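Local atomic coordinates of GH18 chiitnase (Pseudoalteromonas aurantia, PDB entry 6K7Z), a protein that probably hydrolyses chitin from within its chains, acting as an endochitinase of glycoside hydrolase family 18. Residues Asn84-Leu89 with Tyr116-Ala121; Ile257-Phe262 with Gly268-Ala273; Ala120-Gln125 with Ala168-Val173. All coordinates share one frame; numbering follows the deposited sequence.

In the fold
The chain builds a TIM barrel, and the three contacts follow one another along it. Contact 1 comes first, closing the run from helix 83-89 through helix 93-106 and strand 111-115 onto the loop that leaves that strand. Contact 3 opens on the same loop, sharing Ala120 and Ala121, and closes onto helix 169-177, so the two run end to end rather than nesting. They also touch, Tyr116 CE2 lying 3.5 Å from Phe122 CZ. Contact 2 comes last, a short connection between strand 256-260 and the C-terminal helix 269-277. It lies on the opposite side of the chain's centre from the other two, its own centre about 29 Å from that of contact 1 and 30 Å from that of contact 3.

Contact 1 (Asn84-Leu89 with Tyr116-Ala121); sequences NAYRSL and YEDTAA
Tyr116 drives one edge of its ring into the face of Tyr86, a T-shaped pair with ring centroids 4.7 Å apart and planes at 65°. The edge is the CD1-CE1 side: CD1 comes within 3.5 Å of Tyr86 CE1, while CE1 stands over the centre of the Tyr86 ring. With CG anti to the backbone N (chi1 177°), Tyr116 swings this edge across to the helix, and its hydroxyl is hydrogen-bonded to that of Tyr128. Glu117 meets Tyr86 through a water rather than directly. Its backbone N donates to the water at 3.0 Å, and the same water, lying in the Tyr86 ring plane, is 2.7 Å from Tyr86 OH, so the buried phenol is tied to the loop backbone. Glu117 ends the DxxDxDxE signature of family 18, whose last glutamate is the general acid in characterised relatives; here OE2 is hydrogen-bonded to Gln187. Asp118, the centre of an inverse gamma turn, brings CB to 3.8 Å from Tyr86 CD2, and its carboxylate slides past with its plane only 20° from that of the ring. OD2 is held by the hydroxyls of Tyr128 and Ser83, so Tyr128 links Asp118 to Tyr116. Beyond it the chain enters a 3-10 turn, where Ala121 N bonds to Asp118 O at 3.1 Å. The contact joins helix 83-89 to the loop leaving strand 111-115; Ala85 and Leu89 also rest on Ser33 of strand 25-33, while Leu89 reaches Phe133 and Tyr116 reaches Leu134 of helix 130-144.

Contact 2 (Ile257-Phe262 with Gly268-Ala273); sequences IMNWQF and GDWIKA
Trp270 lays the six-membered end of its indole across Ile257 and Asn259, filling the space between the last strand and the last helix of the TIM barrel. This is a beta-alpha unit: strand 257-260 and helix 269-273 run antiparallel at 169°, their axes 10.7 Å apart. The indole reaches the strand because CG is anti to the backbone N (chi1 -170°). Its CH2 atom then meets Ile257 CG2 at 3.6 Å, the two side chains crossing at about a right angle. Asn259 slides past in the opposite direction, its ND2 3.5 Å from Trp270 CZ3 and its amide nearly perpendicular to the indole. That amide is fixed from beyond the contact, OD1 by Thr6 and ND2 by Tyr23, so it offers the indole a surface that cannot easily turn. An alanine in place of Trp270 is likely to leave a gap beside Ile257 CG2 and Asn259 CB and deprive the helix of its main grip on the strand. Past Asn259, Trp260 is followed by a cis peptide, as at the end of the last barrel strand in other family 18 chitinases. On the helix side, Asp265 in the connecting turn holds the first turn, its OD1 bonded to Trp270 N and its OD2 to Ile271 N, and Lys272 N closes that turn on Gly268 O at 3.0 Å.

Contact 3 (Ala120-Gln125 with Ala168-Val173); sequences AAFTGQ and AGYVEV
Phe122 lies flat over Gly169, fastening the loop that leaves strand 111-115 of the TIM barrel to the start of helix 169-177. Just ahead of it, Ala121 is joined by a backbone hydrogen bond to Gly130 at the head of helix 130-144. Phe122 itself makes a CH-pi contact: Gly169 CA sits 3.5 Å from the centroid of the Phe122 ring, only 10° off its normal. The glycine makes this possible, since a CB at that position would collide with Phe122 CD1. With CG anti to its carbonyl carbon (chi1 -60°), the ring extends toward the helix until CZ is 3.8 Å from Tyr170 CD1. Tyr170 crosses it at a slant and is pinned at its far end by a hydrogen bond between its hydroxyl and ND1 of His154. Leu134 of helix 130-144 packs against both rings, and Tyr160 meets Phe122 edge-to-face. Thr123 turns away from the helix and folds back on its own loop, where OG1 donates to Ala120 O at 3.0 Å. The same carbonyl oxygen also accepts from Thr123 N and, closing the turn, from Gln125 N, each 3.2 Å from Ala120 O.

Contact 1 (Asn84-Leu89 with Tyr116-Ala121)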
loop_
_atom_site.group_PDB
_atom_site.type_symbol
_atom_site.label_atom_id
_atom_site.label_comp_id
_atom_site.label_asym_id
_atom_site.label_seq_id
_atom_site.Cartn_x
_atom_site.Cartn_y
_atom_site.Cartn_z
ATOM N N ASN A 84 -2.140 -8.972 17.885
ATOM C CA ASN A 84 -2.906 -8.669 19.086
ATOM C C ASN A 84 -3.499 -7.263 19.035
ATOM O O ASN A 84 -4.597 -7.033 19.554
ATOM C CB ASN A 84 -2.014 -8.844 20.320
ATOM C CG ASN A 84 -0.759 -7.975 20.274
ATOM O OD1 ASN A 84 -0.265 -7.625 19.200
ATOM N ND2 ASN A 84 -0.242 -7.617 21.449
ATOM N N ALA A 85 -2.796 -6.310 18.417
ATOM C CA ALA A 85 -3.361 -4.970 18.283
ATOM C C ALA A 85 -4.551 -4.973 17.330
ATOM O O ALA A 85 -5.585 -4.355 17.615
ATOM C CB ALA A 85 -2.287 -3.991 17.813
ATOM N N TYR A 86 -4.422 -5.672 16.200
ATOM C CA TYR A 86 -5.531 -5.791 15.259
ATOM C C TYR A 86 -6.724 -6.490 15.899
ATOM O O TYR A 86 -7.876 -6.116 15.655
ATOM C CB TYR A 86 -5.095 -6.573 14.017
ATOM C CG TYR A 86 -4.229 -5.834 13.011
ATOM C CD1 TYR A 86 -4.715 -4.728 12.317
ATOM C CD2 TYR A 86 -2.949 -6.283 12.711
ATOM C CE1 TYR A 86 -3.926 -4.064 11.375
ATOM C CE2 TYR A 86 -2.160 -5.635 11.771
ATOM C CZ TYR A 86 -2.653 -4.530 11.106
ATOM O OH TYR A 86 -1.858 -3.885 10.171
ATOM N N ARG A 87 -6.470 -7.520 16.706
ATOM C CA ARG A 87 -7.568 -8.225 17.366
ATOM C C ARG A 87 -8.423 -7.261 18.174
ATOM O O ARG A 87 -9.659 -7.299 18.104
ATOM C CB ARG A 87 -7.021 -9.328 18.269
ATOM C CG ARG A 87 -8.082 -10.294 18.805
ATOM C CD ARG A 87 -7.450 -11.272 19.781
ATOM N NE ARG A 87 -8.366 -12.332 20.192
ATOM C CZ ARG A 87 -8.104 -13.203 21.162
ATOM N NH1 ARG A 87 -6.955 -13.126 21.826
ATOM N NH2 ARG A 87 -8.986 -14.151 21.469
ATOM N N SER A 88 -7.780 -6.389 18.949
ATOM C CA SER A 88 -8.517 -5.390 19.716
ATOM C C SER A 88 -9.235 -4.409 18.802
ATOM O O SER A 88 -10.402 -4.071 19.035
ATOM C CB SER A 88 -7.568 -4.644 20.650
ATOM O OG SER A 88 -6.964 -5.535 21.571
ATOM N N LEU A 89 -8.546 -3.929 17.763
ATOM C CA LEU A 89 -9.151 -2.966 16.857
ATOM C C LEU A 89 -10.370 -3.543 16.168
ATOM O O LEU A 89 -11.312 -2.803 15.860
ATOM C CB LEU A 89 -8.138 -2.518 15.806
ATOM C CG LEU A 89 -6.938 -1.743 16.332
ATOM C CD1 LEU A 89 -5.945 -1.579 15.205
ATOM C CD2 LEU A 89 -7.362 -0.383 16.866
ATOM N N TYR A 116 -1.895 -3.935 5.550
ATOM C CA TYR A 116 -2.287 -4.982 6.489
ATOM C C TYR A 116 -1.558 -6.279 6.146
ATOM O O TYR A 116 -1.692 -6.791 5.030
ATOM C CB TYR A 116 -3.798 -5.174 6.428
ATOM C CG TYR A 116 -4.359 -6.271 7.292
ATOM C CD1 TYR A 116 -4.745 -6.013 8.591
ATOM C CD2 TYR A 116 -4.540 -7.561 6.791
ATOM C CE1 TYR A 116 -5.288 -7.008 9.386
ATOM C CE2 TYR A 116 -5.087 -8.570 7.583
ATOM C CZ TYR A 116 -5.464 -8.279 8.880
ATOM O OH TYR A 116 -6.015 -9.256 9.688
ATOM N N GLU A 117 -0.805 -6.820 7.118
ATOM C CA GLU A 117 0.041 -7.991 6.879
ATOM C C GLU A 117 -0.216 -9.122 7.881
ATOM O O GLU A 117 0.616 -10.025 8.020
ATOM C CB GLU A 117 1.519 -7.576 6.901
ATOM C CG GLU A 117 1.805 -6.257 6.147
ATOM C CD GLU A 117 3.265 -6.112 5.689
ATOM O OE1 GLU A 117 4.112 -6.881 6.169
ATOM O OE2 GLU A 117 3.557 -5.238 4.841
ATOM N N ASP A 118 -1.353 -9.111 8.582
ATOM C CA ASP A 118 -1.618 -10.102 9.632
ATOM C C ASP A 118 -2.216 -11.355 8.996
ATOM O O ASP A 118 -3.419 -11.628 9.056
ATOM C CB ASP A 118 -2.525 -9.520 10.711
ATOM C CG ASP A 118 -2.688 -10.458 11.901
ATOM O OD1 ASP A 118 -1.941 -11.458 11.991
ATOM O OD2 ASP A 118 -3.567 -10.201 12.734
ATOM N N THR A 119 -1.333 -12.144 8.379
ATOM C CA THR A 119 -1.757 -13.311 7.616
ATOM C C THR A 119 -2.527 -14.305 8.480
ATOM O O THR A 119 -3.480 -14.945 8.009
ATOM C CB THR A 119 -0.523 -13.968 7.003
ATOM O OG1 THR A 119 0.181 -12.992 6.223
ATOM C CG2 THR A 119 -0.909 -15.155 6.129
ATOM N N ALA A 120 -2.124 -14.460 9.746
ATOM C CA ALA A 120 -2.764 -15.453 10.603
ATOM C C ALA A 120 -4.243 -15.170 10.816
ATOM O O ALA A 120 -4.989 -16.084 11.175
ATOM C CB ALA A 120 -2.061 -15.526 11.958
ATOM N N ALA A 121 -4.688 -13.929 10.614
ATOM C CA ALA A 121 -6.110 -13.642 10.747
ATOM C C ALA A 121 -6.926 -14.119 9.554
ATOM O O ALA A 121 -8.159 -14.063 9.610
ATOM C CB ALA A 121 -6.327 -12.140 10.974
HETATM O O HOH W 1 0.307 -5.342 9.428
#

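Contact 2 (Ile257-Phe262 with Gly268-Ala273)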
loop_
_atom_site.group_PDB
_atom_site.type_symbol
_atom_site.label_atom_id
_atom_site.label_comp_id
_atom_site.label_asym_id
_atom_site.label_seq_id
_atom_site.Cartn_x
_atom_site.Cartn_y
_atom_site.Cartn_z
ATOM N N ILE A 257 2.691 0.643 -11.071
ATOM C CA ILE A 257 3.857 0.075 -10.405
ATOM C C ILE A 257 4.058 0.790 -9.082
ATOM O O ILE A 257 4.093 2.024 -9.042
ATOM C CB ILE A 257 5.127 0.211 -11.262
ATOM C CG1 ILE A 257 5.013 -0.645 -12.523
ATOM C CG2 ILE A 257 6.369 -0.166 -10.438
ATOM C CD1 ILE A 257 5.037 -2.148 -12.239
ATOM N N MET A 258 4.211 0.013 -8.015
ATOM C CA MET A 258 4.529 0.506 -6.679
ATOM C C MET A 258 5.951 0.089 -6.331
ATOM O O MET A 258 6.457 -0.907 -6.858
ATOM C CB MET A 258 3.529 -0.053 -5.649
ATOM C CG MET A 258 3.855 0.288 -4.181
ATOM S SD MET A 258 4.928 -0.959 -3.417
ATOM C CE MET A 258 3.762 -2.247 -2.996
ATOM N N ASN A 259 6.622 0.853 -5.472
ATOM C CA ASN A 259 7.919 0.388 -5.001
ATOM C C ASN A 259 8.064 0.574 -3.500
ATOM O O ASN A 259 7.447 1.450 -2.879
ATOM C CB ASN A 259 9.107 1.062 -5.736
ATOM C CG ASN A 259 9.312 2.518 -5.345
ATOM O OD1 ASN A 259 9.572 2.846 -4.185
ATOM N ND2 ASN A 259 9.255 3.394 -6.339
ATOM N N TRP A 260 8.875 -0.303 -2.929
ATOM C CA TRP A 260 9.416 -0.133 -1.589
ATOM C C TRP A 260 10.918 -0.004 -1.797
ATOM O O TRP A 260 11.528 -0.947 -2.305
ATOM C CB TRP A 260 9.086 -1.336 -0.687
ATOM C CG TRP A 260 9.614 -1.163 0.704
ATOM C CD1 TRP A 260 10.863 -1.500 1.163
ATOM C CD2 TRP A 260 8.934 -0.548 1.803
ATOM N NE1 TRP A 260 10.985 -1.157 2.492
ATOM C CE2 TRP A 260 9.815 -0.570 2.908
ATOM C CE3 TRP A 260 7.656 -0.002 1.967
ATOM C CZ2 TRP A 260 9.460 -0.053 4.162
ATOM C CZ3 TRP A 260 7.306 0.507 3.203
ATOM C CH2 TRP A 260 8.203 0.483 4.288
ATOM N N GLN A 261 11.523 1.138 -1.490
ATOM C CA GLN A 261 10.878 2.349 -1.008
ATOM C C GLN A 261 11.619 3.550 -1.594
ATOM O O GLN A 261 12.717 3.400 -2.151
ATOM C CB GLN A 261 10.888 2.409 0.527
ATOM C CG GLN A 261 12.293 2.384 1.149
ATOM C CD GLN A 261 12.273 2.690 2.641
ATOM O OE1 GLN A 261 11.726 3.711 3.068
ATOM N NE2 GLN A 261 12.856 1.798 3.440
ATOM N N PHE A 262 11.030 4.738 -1.423
ATOM C CA PHE A 262 11.505 5.949 -2.093
ATOM C C PHE A 262 12.997 6.197 -1.879
ATOM O O PHE A 262 13.741 6.463 -2.834
ATOM C CB PHE A 262 10.683 7.144 -1.602
ATOM C CG PHE A 262 11.117 8.443 -2.188
ATOM C CD1 PHE A 262 10.779 8.775 -3.497
ATOM C CD2 PHE A 262 11.884 9.327 -1.443
ATOM C CE1 PHE A 262 11.201 9.971 -4.049
ATOM C CE2 PHE A 262 12.299 10.534 -1.980
ATOM C CZ PHE A 262 11.953 10.863 -3.278
ATOM N N GLY A 268 16.371 9.230 -8.381
ATOM C CA GLY A 268 15.121 8.913 -9.034
ATOM C C GLY A 268 15.264 8.135 -10.320
ATOM O O GLY A 268 14.317 8.090 -11.111
ATOM N N ASP A 269 16.425 7.524 -10.559
ATOM C CA ASP A 269 16.637 6.830 -11.829
ATOM C C ASP A 269 15.658 5.676 -12.016
ATOM O O ASP A 269 15.189 5.434 -13.134
ATOM C CB ASP A 269 18.069 6.311 -11.923
ATOM C CG ASP A 269 19.074 7.415 -12.045
ATOM O OD1 ASP A 269 18.691 8.537 -12.458
ATOM O OD2 ASP A 269 20.248 7.158 -11.725
ATOM N N TRP A 270 15.368 4.933 -10.947
ATOM C CA TRP A 270 14.461 3.787 -11.058
ATOM C C TRP A 270 13.070 4.234 -11.488
ATOM O O TRP A 270 12.497 3.694 -12.445
ATOM C CB TRP A 270 14.404 3.043 -9.717
ATOM C CG TRP A 270 13.711 1.684 -9.686
ATOM C CD1 TRP A 270 14.321 0.466 -9.711
ATOM C CD2 TRP A 270 12.305 1.421 -9.543
ATOM N NE1 TRP A 270 13.390 -0.539 -9.617
ATOM C CE2 TRP A 270 12.145 0.018 -9.512
ATOM C CE3 TRP A 270 11.169 2.229 -9.444
ATOM C CZ2 TRP A 270 10.903 -0.589 -9.409
ATOM C CZ3 TRP A 270 9.932 1.627 -9.339
ATOM C CH2 TRP A 270 9.804 0.232 -9.316
ATOM N N ILE A 271 12.516 5.242 -10.807
ATOM C CA ILE A 271 11.156 5.654 -11.148
ATOM C C ILE A 271 11.123 6.299 -12.522
ATOM O O ILE A 271 10.149 6.137 -13.262
ATOM C CB ILE A 271 10.557 6.572 -10.061
ATOM C CG1 ILE A 271 9.071 6.812 -10.335
ATOM C CG2 ILE A 271 11.288 7.917 -9.974
ATOM C CD1 ILE A 271 8.258 5.548 -10.434
ATOM N N LYS A 272 12.189 6.997 -12.919
ATOM C CA LYS A 272 12.207 7.566 -14.264
ATOM C C LYS A 272 12.147 6.471 -15.332
ATOM O O LYS A 272 11.367 6.571 -16.286
ATOM C CB LYS A 272 13.441 8.440 -14.445
ATOM C CG LYS A 272 13.370 9.782 -13.706
ATOM C CD LYS A 272 14.703 10.533 -13.887
ATOM C CE LYS A 272 14.875 11.600 -12.849
ATOM N NZ LYS A 272 16.169 12.338 -13.002
ATOM N N ALA A 273 12.939 5.408 -15.173
ATOM C CA ALA A 273 12.933 4.337 -16.168
ATOM C C ALA A 273 11.610 3.569 -16.155
ATOM O O ALA A 273 11.076 3.214 -17.214
ATOM C CB ALA A 273 14.113 3.390 -15.930
#

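Contact 3 (Ala120-Gln125 with Ala168-Val173)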
loop_
_atom_site.group_PDB
_atom_site.type_symbol
_atom_site.label_atom_id
_atom_site.label_comp_id
_atom_site.label_asym_id
_atom_site.label_seq_id
_atom_site.Cartn_x
_atom_site.Cartn_y
_atom_site.Cartn_z
ATOM N N ALA A 120 -2.124 -14.460 9.746
ATOM C CA ALA A 120 -2.764 -15.453 10.603
ATOM C C ALA A 120 -4.243 -15.170 10.816
ATOM O O ALA A 120 -4.989 -16.084 11.175
ATOM C CB ALA A 120 -2.061 -15.526 11.958
ATOM N N ALA A 121 -4.688 -13.929 10.614
ATOM C CA ALA A 121 -6.110 -13.642 10.747
ATOM C C ALA A 121 -6.926 -14.119 9.554
ATOM O O ALA A 121 -8.159 -14.063 9.610
ATOM C CB ALA A 121 -6.327 -12.140 10.974
ATOM N N PHE A 122 -6.284 -14.604 8.488
ATOM C CA PHE A 122 -6.993 -15.260 7.395
ATOM C C PHE A 122 -6.995 -16.781 7.525
ATOM O O PHE A 122 -7.625 -17.453 6.704
ATOM C CB PHE A 122 -6.375 -14.888 6.033
ATOM C CG PHE A 122 -6.393 -13.409 5.717
ATOM C CD1 PHE A 122 -7.397 -12.575 6.204
ATOM C CD2 PHE A 122 -5.399 -12.861 4.916
ATOM C CE1 PHE A 122 -7.404 -11.218 5.885
ATOM C CE2 PHE A 122 -5.390 -11.525 4.595
ATOM C CZ PHE A 122 -6.389 -10.685 5.084
ATOM N N THR A 123 -6.292 -17.337 8.519
ATOM C CA THR A 123 -6.174 -18.784 8.704
ATOM C C THR A 123 -6.845 -19.289 9.972
ATOM O O THR A 123 -6.620 -20.443 10.358
ATOM C CB THR A 123 -4.707 -19.208 8.743
ATOM O OG1 THR A 123 -4.091 -18.660 9.922
ATOM C CG2 THR A 123 -3.977 -18.725 7.507
ATOM N N GLY A 124 -7.644 -18.465 10.642
ATOM C CA GLY A 124 -8.270 -18.914 11.865
ATOM C C GLY A 124 -7.361 -18.980 13.073
ATOM O O GLY A 124 -7.774 -19.517 14.104
ATOM N N GLN A 125 -6.143 -18.439 12.990
ATOM C CA GLN A 125 -5.159 -18.568 14.061
ATOM C C GLN A 125 -4.974 -17.304 14.890
ATOM O O GLN A 125 -4.149 -17.307 15.808
ATOM C CB GLN A 125 -3.797 -18.988 13.490
ATOM C CG GLN A 125 -3.751 -20.388 12.902
ATOM C CD GLN A 125 -3.979 -21.459 13.952
ATOM O OE1 GLN A 125 -3.318 -21.475 14.995
ATOM N NE2 GLN A 125 -4.925 -22.355 13.689
ATOM N N ALA A 168 -6.332 -16.624 1.559
ATOM C CA ALA A 168 -6.858 -15.683 0.575
ATOM C C ALA A 168 -7.904 -14.733 1.149
ATOM O O ALA A 168 -8.983 -14.556 0.573
ATOM C CB ALA A 168 -7.451 -16.442 -0.609
ATOM N N GLY A 169 -7.574 -14.089 2.264
ATOM C CA GLY A 169 -8.515 -13.185 2.897
ATOM C C GLY A 169 -8.981 -12.051 2.005
ATOM O O GLY A 169 -10.126 -11.611 2.111
ATOM N N TYR A 170 -8.116 -11.563 1.110
ATOM C CA TYR A 170 -8.505 -10.416 0.296
ATOM C C TYR A 170 -9.445 -10.774 -0.843
ATOM O O TYR A 170 -10.063 -9.870 -1.413
ATOM C CB TYR A 170 -7.270 -9.704 -0.263
ATOM C CG TYR A 170 -6.853 -8.560 0.605
ATOM C CD1 TYR A 170 -6.127 -8.778 1.763
ATOM C CD2 TYR A 170 -7.222 -7.258 0.293
ATOM C CE1 TYR A 170 -5.739 -7.722 2.566
ATOM C CE2 TYR A 170 -6.852 -6.183 1.112
ATOM C CZ TYR A 170 -6.112 -6.434 2.240
ATOM O OH TYR A 170 -5.735 -5.409 3.069
ATOM N N VAL A 171 -9.560 -12.055 -1.202
ATOM C CA VAL A 171 -10.631 -12.462 -2.112
ATOM C C VAL A 171 -11.977 -12.086 -1.513
ATOM O O VAL A 171 -12.810 -11.437 -2.157
ATOM C CB VAL A 171 -10.553 -13.971 -2.408
ATOM C CG1 VAL A 171 -11.796 -14.435 -3.167
ATOM C CG2 VAL A 171 -9.307 -14.286 -3.218
ATOM N N GLU A 172 -12.196 -12.468 -0.255
ATOM C CA GLU A 172 -13.411 -12.062 0.438
ATOM C C GLU A 172 -13.512 -10.548 0.515
ATOM O O GLU A 172 -14.584 -9.978 0.290
ATOM C CB GLU A 172 -13.449 -12.675 1.839
ATOM C CG GLU A 172 -14.726 -12.365 2.619
ATOM C CD GLU A 172 -14.765 -13.009 4.010
ATOM O OE1 GLU A 172 -14.086 -14.039 4.229
ATOM O OE2 GLU A 172 -15.488 -12.478 4.886
ATOM N N VAL A 173 -12.400 -9.873 0.816
ATOM C CA VAL A 173 -12.436 -8.417 0.925
ATOM C C VAL A 173 -12.927 -7.790 -0.378
ATOM O O VAL A 173 -13.886 -7.005 -0.382
ATOM C CB VAL A 173 -11.055 -7.870 1.333
ATOM C CG1 VAL A 173 -11.047 -6.353 1.257
ATOM C CG2 VAL A 173 -10.701 -8.322 2.749
#